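PDB 1K5C: endopolygalacturonase from Chondrostereum purpureum, which probably hydrolyses the alpha-1,4 bonds between galacturonosyl units of polygalacturonan, a main component of the pectin in plant cell walls. Local coordinates for residues Phe70-Gly81 against Lys110-Pro118; His130-Phe141 against Asn161-Gln172. All blocks are in the same frame, centred on the assembly; numbering follows the deposited sequence.

Overall arrangement
Both contacts stack neighbouring coils of one parallel beta-helix, and they adjoin: strand 108-115 of contact 1 neighbours strand 130-139 of contact 2, with Val114 N at 2.8 Å from Thr137 O in a probable hydrogen bond. Each has a buried apolar side and a more open one, mixed apolar and charged in contact 1, mostly polar in contact 2. Contact 1 buries an aromatic cluster, and a turn shifts its register by two residues. Contact 2, nearer the chain's centre, pairs in two longer runs broken at Gly135 without a shift, with aliphatic residues and a cysteine inside and an aspartate between two amides outside. One end carries a glycan; at the other Asn171 approaches galacturonate-binding Asp173.

Contact 1 (Phe70-Gly81 against Lys110-Pro118); sequences FVGADHIFDGNG and KKFEVLNSP
In the right-handed parallel beta-helix of family 28, strands 76-78 and 113-115 lie side by side on successive coils, and Phe77 and Phe112 meet on their buried side. Phe112 has CG between its backbone N and carbonyl carbon (chi1 61°), which brings one face of its ring to the edge of Phe77 in an offset edge-to-face pair, with Phe77 CE1 3.7 Å from Phe112 CD1. Phe70 completes the aromatic cluster at an oblique angle, its CE1 3.5 Å from Phe112 CD2. Between strands 76-78 and 113-115 the backbone bonds are nearly straight, such as Leu115 N to Phe77 O at 2.8 Å; those around the turn are more bent. Ahead of this ladder a type I' turn from Gly72 to His75 shifts the register by two residues; Asp74 N closes on Lys111 O at 2.8 Å, and Gly72 sits so near that carbonyl that a beta carbon would collide with it. On the outer side, Ile76 CG2 touches Leu115 CB at 3.6 Å, while its CG1 branch runs alongside Glu113. Asp78 OD1 accepts from Asn80 N (3.0 Å), an Asx turn, and also from a water that in turn accepts from Asn116 ND2, tying the strand ends together. Phe77 further meets Phe61 inside the coil. Strands 42-45 and 49-51 pair with segment 70-81 along its other edge, and strand 130-139 follows beyond segment 110-118, with Ile136 packed on Phe112.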
loop_
_atom_site.group_PDB
_atom_site.type_symbol
_atom_site.label_atom_id
_atom_site.label_comp_id
_atom_site.label_asym_id
_atom_site.label_seq_id
_atom_site.Cartn_x
_atom_site.Cartn_y
_atom_site.Cartn_z
ATOM N N PHE A 70 7.686 15.857 8.825
ATOM C CA PHE A 70 6.486 15.640 9.612
ATOM C C PHE A 70 6.793 14.729 10.762
ATOM O O PHE A 70 7.202 13.570 10.557
ATOM C CB PHE A 70 5.347 15.094 8.718
ATOM C CG PHE A 70 4.007 15.058 9.406
ATOM C CD1 PHE A 70 3.672 14.056 10.313
ATOM C CD2 PHE A 70 3.053 16.051 9.101
ATOM C CE1 PHE A 70 2.453 14.020 10.919
ATOM C CE2 PHE A 70 1.820 16.034 9.720
ATOM C CZ PHE A 70 1.534 15.037 10.654
ATOM N N VAL A 71 6.628 15.246 11.987
ATOM C CA VAL A 71 7.014 14.577 13.213
ATOM C C VAL A 71 5.729 14.222 13.934
ATOM O O VAL A 71 5.064 15.086 14.531
ATOM C CB VAL A 71 7.926 15.513 14.063
ATOM C CG1 VAL A 71 8.247 14.842 15.419
ATOM C CG2 VAL A 71 9.165 15.909 13.273
ATOM N N GLY A 72 5.355 12.949 13.891
ATOM C CA GLY A 72 4.039 12.529 14.392
ATOM C C GLY A 72 3.930 12.419 15.881
ATOM O O GLY A 72 2.822 12.508 16.431
ATOM N N ALA A 73 5.072 12.136 16.572
ATOM C CA ALA A 73 5.078 11.993 18.038
ATOM C C ALA A 73 4.004 10.965 18.477
ATOM O O ALA A 73 3.424 11.083 19.566
ATOM C CB ALA A 73 4.943 13.355 18.722
ATOM N N ASP A 74 3.811 9.927 17.664
ATOM C CA ASP A 74 2.934 8.783 17.937
ATOM C C ASP A 74 1.441 9.174 18.053
ATOM O O ASP A 74 0.641 8.409 18.548
ATOM C CB ASP A 74 3.406 7.996 19.166
ATOM C CG ASP A 74 4.698 7.273 18.943
ATOM O OD1 ASP A 74 4.907 6.765 17.841
ATOM O OD2 ASP A 74 5.436 7.134 19.938
ATOM N N HIS A 75 1.075 10.338 17.499
ATOM C CA HIS A 75 -0.339 10.714 17.491
ATOM C C HIS A 75 -1.111 10.010 16.377
ATOM O O HIS A 75 -0.545 9.350 15.506
ATOM C CB HIS A 75 -0.468 12.244 17.407
ATOM C CG HIS A 75 -0.012 12.866 18.676
ATOM N ND1 HIS A 75 -0.753 12.870 19.819
ATOM C CD2 HIS A 75 1.178 13.490 18.947
ATOM C CE1 HIS A 75 -0.054 13.467 20.791
ATOM N NE2 HIS A 75 1.060 13.860 20.293
ATOM N N ILE A 76 -2.446 10.154 16.482
ATOM C CA ILE A 76 -3.407 9.362 15.700
ATOM C C ILE A 76 -4.303 10.262 14.860
ATOM O O ILE A 76 -4.820 11.284 15.367
ATOM C CB ILE A 76 -4.282 8.542 16.669
ATOM C CG1 ILE A 76 -3.442 7.521 17.461
ATOM C CG2 ILE A 76 -5.427 7.856 15.947
ATOM C CD1 ILE A 76 -4.195 6.913 18.612
ATOM N N PHE A 77 -4.511 9.837 13.617
ATOM C CA PHE A 77 -5.619 10.312 12.767
ATOM C C PHE A 77 -6.699 9.233 12.847
ATOM O O PHE A 77 -6.476 8.106 12.387
ATOM C CB PHE A 77 -5.173 10.447 11.309
ATOM C CG PHE A 77 -4.141 11.515 11.042
ATOM C CD1 PHE A 77 -2.770 11.221 11.150
ATOM C CD2 PHE A 77 -4.500 12.793 10.664
ATOM C CE1 PHE A 77 -1.823 12.208 10.871
ATOM C CE2 PHE A 77 -3.553 13.751 10.378
ATOM C CZ PHE A 77 -2.192 13.467 10.464
ATOM N N ASP A 78 -7.830 9.558 13.491
ATOM C CA ASP A 78 -8.901 8.574 13.746
ATOM C C ASP A 78 -10.032 8.780 12.722
ATOM O O ASP A 78 -10.711 9.821 12.741
ATOM C CB ASP A 78 -9.394 8.752 15.167
ATOM C CG ASP A 78 -10.491 7.780 15.592
ATOM O OD1 ASP A 78 -11.002 7.036 14.752
ATOM O OD2 ASP A 78 -10.786 7.827 16.815
ATOM N N GLY A 79 -10.191 7.813 11.838
ATOM C CA GLY A 79 -11.159 7.900 10.766
ATOM C C GLY A 79 -12.546 7.399 11.129
ATOM O O GLY A 79 -13.473 7.465 10.269
ATOM N N ASN A 80 -12.780 6.896 12.347
ATOM C CA ASN A 80 -14.111 6.426 12.732
ATOM C C ASN A 80 -14.649 5.381 11.743
ATOM O O ASN A 80 -15.863 5.320 11.478
ATOM C CB ASN A 80 -15.107 7.608 12.879
ATOM C CG ASN A 80 -15.084 8.113 14.298
ATOM O OD1 ASN A 80 -15.226 7.350 15.246
ATOM N ND2 ASN A 80 -14.942 9.423 14.480
ATOM N N GLY A 81 -13.760 4.514 11.272
ATOM C CA GLY A 81 -14.150 3.619 10.154
ATOM C C GLY A 81 -15.329 2.708 10.478
ATOM O O GLY A 81 -16.110 2.393 9.579
ATOM N N LYS A 110 7.049 10.768 9.780
ATOM C CA LYS A 110 7.419 9.748 10.777
ATOM C C LYS A 110 6.411 9.621 11.893
ATOM O O LYS A 110 5.847 10.592 12.389
ATOM C CB LYS A 110 8.779 10.197 11.434
ATOM C CG LYS A 110 9.915 10.396 10.450
ATOM C CD LYS A 110 11.033 11.312 10.913
ATOM C CE LYS A 110 10.580 12.841 10.827
ATOM N NZ LYS A 110 11.834 13.600 11.210
ATOM N N LYS A 111 6.260 8.368 12.361
ATOM C CA LYS A 111 5.755 8.082 13.718
ATOM C C LYS A 111 4.408 8.686 13.996
ATOM O O LYS A 111 4.164 9.435 14.942
ATOM C CB LYS A 111 6.794 8.528 14.762
ATOM C CG LYS A 111 8.052 7.649 14.754
ATOM C CD LYS A 111 7.751 6.270 15.355
ATOM C CE LYS A 111 8.955 5.421 15.596
ATOM N NZ LYS A 111 8.440 4.238 16.386
ATOM N N PHE A 112 3.425 8.337 13.120
ATOM C CA PHE A 112 2.019 8.570 13.475
ATOM C C PHE A 112 1.227 7.332 13.082
ATOM O O PHE A 112 1.719 6.428 12.390
ATOM C CB PHE A 112 1.457 9.851 12.843
ATOM C CG PHE A 112 1.479 9.865 11.334
ATOM C CD1 PHE A 112 0.443 9.312 10.602
ATOM C CD2 PHE A 112 2.563 10.485 10.680
ATOM C CE1 PHE A 112 0.447 9.399 9.206
ATOM C CE2 PHE A 112 2.576 10.561 9.309
ATOM C CZ PHE A 112 1.534 10.002 8.566
ATOM N N GLU A 113 -0.029 7.332 13.528
ATOM C CA GLU A 113 -0.935 6.204 13.290
ATOM C C GLU A 113 -2.189 6.708 12.597
ATOM O O GLU A 113 -2.733 7.756 12.951
ATOM C CB GLU A 113 -1.317 5.562 14.628
ATOM C CG GLU A 113 -2.433 4.509 14.508
ATOM C CD GLU A 113 -2.639 3.765 15.783
ATOM O OE1 GLU A 113 -1.731 3.166 16.323
ATOM O OE2 GLU A 113 -3.780 3.687 16.209
ATOM N N VAL A 114 -2.631 5.938 11.616
ATOM C CA VAL A 114 -3.975 6.050 11.058
ATOM C C VAL A 114 -4.797 4.944 11.697
ATOM O O VAL A 114 -4.439 3.769 11.553
ATOM C CB VAL A 114 -3.929 5.916 9.519
ATOM C CG1 VAL A 114 -5.330 5.814 8.978
ATOM C CG2 VAL A 114 -3.121 7.100 8.943
ATOM N N LEU A 115 -5.842 5.335 12.409
ATOM C CA LEU A 115 -6.689 4.386 13.140
ATOM C C LEU A 115 -8.059 4.314 12.440
ATOM O O LEU A 115 -8.742 5.346 12.270
ATOM C CB LEU A 115 -6.866 4.878 14.570
ATOM C CG LEU A 115 -7.841 4.068 15.440
ATOM C CD1 LEU A 115 -7.335 2.618 15.670
ATOM C CD2 LEU A 115 -8.035 4.748 16.788
ATOM N N ASN A 116 -8.459 3.112 12.047
ATOM C CA ASN A 116 -9.821 2.889 11.534
ATOM C C ASN A 116 -10.191 3.835 10.373
ATOM O O ASN A 116 -11.165 4.591 10.421
ATOM C CB ASN A 116 -10.833 2.935 12.678
ATOM C CG ASN A 116 -10.494 1.872 13.716
ATOM O OD1 ASN A 116 -9.949 0.803 13.354
ATOM N ND2 ASN A 116 -10.834 2.154 14.963
ATOM N N SER A 117 -9.414 3.739 9.287
ATOM C CA SER A 117 -9.816 4.420 8.068
ATOM C C SER A 117 -11.156 3.854 7.562
ATOM O O SER A 117 -11.421 2.666 7.668
ATOM C CB SER A 117 -8.728 4.282 6.997
ATOM O OG SER A 117 -8.468 2.910 6.664
ATOM N N PRO A 118 -12.001 4.716 6.937
ATOM C CA PRO A 118 -13.251 4.190 6.350
ATOM C C PRO A 118 -12.982 3.134 5.296
ATOM O O PRO A 118 -13.738 2.140 5.243
ATOM C CB PRO A 118 -13.952 5.441 5.796
ATOM C CG PRO A 118 -13.475 6.554 6.755
ATOM C CD PRO A 118 -11.983 6.198 6.976
HETATM O O HOH W 1 -12.190 4.703 15.458
#

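Contact 2 (His130-Phe141 against Asn161-Gln172). With NAG (2-acetamido-2-deoxy-beta-D-glucopyranose), chain C.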
loop_
_atom_site.group_PDB
_atom_site.type_symbol
_atom_site.label_atom_id
_atom_site.label_comp_id
_atom_site.label_asym_id
_atom_site.label_seq_id
_atom_site.Cartn_x
_atom_site.Cartn_y
_atom_site.Cartn_z
ATOM N N HIS A 130 12.413 13.052 -3.269
ATOM C CA HIS A 130 12.192 11.813 -2.521
ATOM C C HIS A 130 11.179 12.029 -1.395
ATOM O O HIS A 130 11.166 13.060 -0.713
ATOM C CB HIS A 130 13.520 11.317 -1.929
ATOM C CG HIS A 130 13.470 9.807 -1.709
ATOM N ND1 HIS A 130 13.902 8.980 -2.738
ATOM C CD2 HIS A 130 12.917 8.946 -0.911
ATOM C CE1 HIS A 130 13.766 7.700 -2.500
ATOM N NE2 HIS A 130 13.149 7.682 -1.318
ATOM N N LEU A 131 10.323 11.023 -1.191
ATOM C CA LEU A 131 9.321 11.014 -0.131
ATOM C C LEU A 131 9.488 9.742 0.686
ATOM O O LEU A 131 9.413 8.643 0.109
ATOM C CB LEU A 131 7.920 11.137 -0.762
ATOM C CG LEU A 131 6.772 11.116 0.261
ATOM C CD1 LEU A 131 6.806 12.334 1.195
ATOM C CD2 LEU A 131 5.451 11.127 -0.496
ATOM N N THR A 132 9.704 9.906 1.987
ATOM C CA THR A 132 9.913 8.790 2.890
ATOM C C THR A 132 8.827 8.778 3.931
ATOM O O THR A 132 8.581 9.813 4.592
ATOM C CB THR A 132 11.279 8.888 3.596
ATOM O OG1 THR A 132 12.287 8.827 2.565
ATOM C CG2 THR A 132 11.513 7.731 4.550
ATOM N N LEU A 133 8.186 7.622 4.106
ATOM C CA LEU A 133 7.217 7.375 5.182
ATOM C C LEU A 133 7.869 6.338 6.107
ATOM O O LEU A 133 8.262 5.260 5.635
ATOM C CB LEU A 133 5.891 6.845 4.644
ATOM C CG LEU A 133 4.878 7.859 4.104
ATOM C CD1 LEU A 133 5.291 9.100 3.429
ATOM C CD2 LEU A 133 3.795 7.111 3.287
ATOM N N ASP A 134 8.012 6.671 7.393
ATOM C CA ASP A 134 8.854 5.871 8.288
ATOM C C ASP A 134 8.171 5.716 9.624
ATOM O O ASP A 134 7.888 6.715 10.303
ATOM C CB ASP A 134 10.232 6.577 8.394
ATOM C CG ASP A 134 11.272 5.788 9.176
ATOM O OD1 ASP A 134 10.927 4.857 9.906
ATOM O OD2 ASP A 134 12.467 6.095 8.957
ATOM N N GLY A 135 7.866 4.481 10.011
ATOM C CA GLY A 135 7.329 4.257 11.360
ATOM C C GLY A 135 5.874 4.655 11.497
ATOM O O GLY A 135 5.461 5.035 12.592
ATOM N N ILE A 136 5.106 4.514 10.421
ATOM C CA ILE A 136 3.672 4.785 10.415
ATOM C C ILE A 136 2.927 3.475 10.666
ATOM O O ILE A 136 3.262 2.450 10.080
ATOM C CB ILE A 136 3.269 5.456 9.106
ATOM C CG1 ILE A 136 3.959 6.899 9.086
ATOM C CG2 ILE A 136 1.746 5.596 8.967
ATOM C CD1 ILE A 136 3.861 7.429 7.688
ATOM N N THR A 137 1.899 3.565 11.518
ATOM C CA THR A 137 1.022 2.415 11.747
ATOM C C THR A 137 -0.343 2.691 11.116
ATOM O O THR A 137 -0.940 3.750 11.421
ATOM C CB THR A 137 0.843 2.149 13.242
ATOM O OG1 THR A 137 2.121 1.823 13.803
ATOM C CG2 THR A 137 -0.132 1.027 13.527
ATOM N N VAL A 138 -0.835 1.777 10.301
ATOM C CA VAL A 138 -2.243 1.792 9.860
ATOM C C VAL A 138 -2.911 0.686 10.684
ATOM O O VAL A 138 -2.712 -0.508 10.411
ATOM C CB VAL A 138 -2.397 1.554 8.348
ATOM C CG1 VAL A 138 -3.886 1.450 8.012
ATOM C CG2 VAL A 138 -1.715 2.683 7.590
ATOM N N ASP A 139 -3.648 1.094 11.720
ATOM C CA ASP A 139 -4.339 0.145 12.578
ATOM C C ASP A 139 -5.822 0.140 12.195
ATOM O O ASP A 139 -6.605 0.958 12.677
ATOM C CB ASP A 139 -4.169 0.468 14.058
ATOM C CG ASP A 139 -4.817 -0.558 14.934
ATOM O OD1 ASP A 139 -5.624 -1.375 14.439
ATOM O OD2 ASP A 139 -4.511 -0.568 16.162
ATOM N N ASP A 140 -6.157 -0.809 11.283
ATOM C CA ASP A 140 -7.517 -1.098 10.935
ATOM C C ASP A 140 -7.930 -2.485 11.452
ATOM O O ASP A 140 -8.859 -3.111 10.942
ATOM C CB ASP A 140 -7.753 -0.997 9.408
ATOM C CG ASP A 140 -7.771 0.410 8.936
ATOM O OD1 ASP A 140 -7.854 1.380 9.679
ATOM O OD2 ASP A 140 -7.685 0.539 7.639
ATOM N N PHE A 141 -7.275 -2.949 12.522
ATOM C CA PHE A 141 -7.575 -4.287 13.067
ATOM C C PHE A 141 -9.064 -4.447 13.406
ATOM O O PHE A 141 -9.618 -5.548 13.252
ATOM C CB PHE A 141 -6.696 -4.502 14.310
ATOM C CG PHE A 141 -6.954 -5.851 14.936
ATOM C CD1 PHE A 141 -6.489 -7.038 14.318
ATOM C CD2 PHE A 141 -7.652 -5.979 16.106
ATOM C CE1 PHE A 141 -6.740 -8.263 14.896
ATOM C CE2 PHE A 141 -7.920 -7.238 16.654
ATOM C CZ PHE A 141 -7.454 -8.378 16.032
ATOM N N ASN A 161 10.019 7.747 -6.633
ATOM C CA ASN A 161 10.987 8.140 -5.615
ATOM C C ASN A 161 10.421 8.127 -4.200
ATOM O O ASN A 161 10.555 9.070 -3.434
ATOM C CB ASN A 161 11.559 9.555 -5.938
ATOM C CG ASN A 161 12.083 9.617 -7.352
ATOM O OD1 ASN A 161 12.792 8.731 -7.842
ATOM N ND2 ASN A 161 11.742 10.746 -8.004
ATOM N N VAL A 162 9.800 6.989 -3.857
ATOM C CA VAL A 162 9.167 6.783 -2.548
ATOM C C VAL A 162 9.862 5.676 -1.778
ATOM O O VAL A 162 10.188 4.618 -2.357
ATOM C CB VAL A 162 7.677 6.411 -2.783
ATOM C CG1 VAL A 162 7.032 5.892 -1.484
ATOM C CG2 VAL A 162 6.918 7.598 -3.322
ATOM N N THR A 163 10.039 5.889 -0.467
ATOM C CA THR A 163 10.465 4.851 0.434
ATOM C C THR A 163 9.450 4.758 1.574
ATOM O O THR A 163 9.142 5.795 2.178
ATOM C CB THR A 163 11.870 5.152 1.014
ATOM O OG1 THR A 163 12.745 5.171 -0.110
ATOM C CG2 THR A 163 12.299 4.096 2.057
ATOM N N ILE A 164 8.954 3.552 1.858
ATOM C CA ILE A 164 8.070 3.294 2.970
ATOM C C ILE A 164 8.763 2.226 3.813
ATOM O O ILE A 164 9.026 1.115 3.289
ATOM C CB ILE A 164 6.672 2.833 2.478
ATOM C CG1 ILE A 164 6.013 4.002 1.710
ATOM C CG2 ILE A 164 5.826 2.327 3.639
ATOM C CD1 ILE A 164 4.798 3.598 0.896
ATOM N N GLN A 165 9.102 2.578 5.060
ATOM C CA GLN A 165 9.952 1.672 5.857
ATOM C C GLN A 165 9.486 1.711 7.298
ATOM O O GLN A 165 8.970 2.735 7.806
ATOM C CB GLN A 165 11.426 2.031 5.755
ATOM C CG GLN A 165 11.758 3.465 6.203
ATOM C CD GLN A 165 13.224 3.835 5.946
ATOM O OE1 GLN A 165 13.851 3.326 5.052
ATOM N NE2 GLN A 165 13.710 4.792 6.763
ATOM N N ASN A 166 9.724 0.573 8.000
ATOM C CA ASN A 166 9.470 0.506 9.437
ATOM C C ASN A 166 7.985 0.755 9.775
ATOM O O ASN A 166 7.684 1.136 10.917
ATOM C CB ASN A 166 10.343 1.463 10.287
ATOM C CG ASN A 166 11.799 1.290 9.941
ATOM O OD1 ASN A 166 12.308 0.180 9.836
ATOM N ND2 ASN A 166 12.498 2.410 9.763
ATOM N N CYS A 167 7.084 0.477 8.855
ATOM C CA CYS A 167 5.648 0.693 9.080
ATOM C C CYS A 167 4.970 -0.604 9.495
ATOM O O CYS A 167 5.524 -1.724 9.334
ATOM C CB CYS A 167 5.024 1.262 7.807
ATOM S SG CYS A 167 5.585 2.935 7.389
ATOM N N ILE A 168 3.752 -0.457 10.015
ATOM C CA ILE A 168 2.939 -1.578 10.486
ATOM C C ILE A 168 1.537 -1.396 9.907
ATOM O O ILE A 168 0.982 -0.309 10.038
ATOM C CB ILE A 168 2.871 -1.619 12.026
ATOM C CG1 ILE A 168 4.275 -1.843 12.603
ATOM C CG2 ILE A 168 1.858 -2.628 12.507
ATOM C CD1 ILE A 168 4.363 -1.676 14.105
ATOM N N VAL A 169 0.999 -2.417 9.257
ATOM C CA VAL A 169 -0.357 -2.348 8.718
ATOM C C VAL A 169 -1.152 -3.566 9.161
ATOM O O VAL A 169 -0.763 -4.705 8.884
ATOM C CB VAL A 169 -0.344 -2.298 7.142
ATOM C CG1 VAL A 169 -1.773 -2.280 6.640
ATOM C CG2 VAL A 169 0.478 -1.113 6.659
ATOM N N LYS A 170 -2.278 -3.314 9.823
ATOM C CA LYS A 170 -3.233 -4.339 10.260
ATOM C C LYS A 170 -4.552 -3.991 9.552
ATOM O O LYS A 170 -5.180 -2.977 9.876
ATOM C CB LYS A 170 -3.439 -4.281 11.778
ATOM C CG LYS A 170 -2.117 -4.500 12.560
ATOM C CD LYS A 170 -2.361 -4.332 14.058
ATOM C CE LYS A 170 -1.044 -4.602 14.830
ATOM N NZ LYS A 170 -1.287 -4.200 16.256
ATOM N N ASN A 171 -4.942 -4.793 8.562
ATOM C CA ASN A 171 -6.055 -4.357 7.721
ATOM C C ASN A 171 -6.724 -5.549 7.049
ATOM O O ASN A 171 -6.584 -6.680 7.518
ATOM C CB ASN A 171 -5.581 -3.282 6.707
ATOM C CG ASN A 171 -4.721 -3.908 5.645
ATOM O OD1 ASN A 171 -4.221 -5.038 5.825
ATOM N ND2 ASN A 171 -4.491 -3.185 4.544
ATOM N N GLN A 172 -7.513 -5.245 5.991
ATOM C CA GLN A 172 -8.334 -6.239 5.305
ATOM C C GLN A 172 -8.089 -6.220 3.795
ATOM O O GLN A 172 -8.863 -6.826 3.043
ATOM C CB GLN A 172 -9.843 -6.085 5.576
ATOM C CG GLN A 172 -10.205 -6.198 7.035
ATOM C CD GLN A 172 -9.836 -4.998 7.873
ATOM O OE1 GLN A 172 -9.325 -5.193 9.056
ATOM N NE2 GLN A 172 -10.086 -3.817 7.437
HETATM C C1 NAG C . 12.129 11.244 -9.292
HETATM C C2 NAG C . 13.722 11.322 -9.368
HETATM C C3 NAG C . 14.043 11.854 -10.815
HETATM C C4 NAG C . 13.475 10.940 -11.888
HETATM C C5 NAG C . 11.903 10.884 -11.649
HETATM C C6 NAG C . 11.426 9.769 -12.569
HETATM C C7 NAG C . 14.715 12.127 -7.276
HETATM C C8 NAG C . 15.036 13.248 -6.424
HETATM N N2 NAG C . 14.125 12.374 -8.446
HETATM O O3 NAG C . 15.480 11.978 -10.956
HETATM O O4 NAG C . 13.561 11.508 -13.225
HETATM O O5 NAG C . 11.791 10.275 -10.306
HETATM O O6 NAG C . 11.719 8.636 -11.768
HETATM O O7 NAG C . 14.979 11.014 -6.988
HETATM O O HOH W 2 -1.744 -1.419 16.367
#
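The imidazole of His130 lies flat over the backbone of Asn161, whose carbonyl O stands 3.3 Å from the ring plane, above its centre. At the ring edge NE2 shares a 2.8 Å hydrogen bond with Thr163 OG1, fixing the ring's rotation. Asn161 carries an N-acetylglucosamine on ND2, pointing away from the strands. The carboxylate of Asp134 fits into a fork of two amides: Asn166 ND2 meets OD1 on the syn side at 2.9 Å, tilted out of the carboxylate plane, and Gln165 NE2 comes down on OD2 from above it at 2.8 Å. With an alanine here the carboxylate shared by both amides is gone, and the Gln165 and Asn166 side chains would probably be freer to turn. These strands are adjacent rungs of the parallel beta-helix, interrupted where Gly135, with positive phi, bends the chain. Cys167 SG fills the inner side of that bend, accepting from Ile136 N at 3.5 Å. Inward-facing side chains stack like with like, Leu133 CB beside Ile164 CG1 (4.1 Å) and Val138 CB beside Val169 CG1. Phe155 packs against Leu133, Cys167 and Val169 from inside the coil. Outside, a water joins Asp139 OD2 to NZ of the extended Lys170.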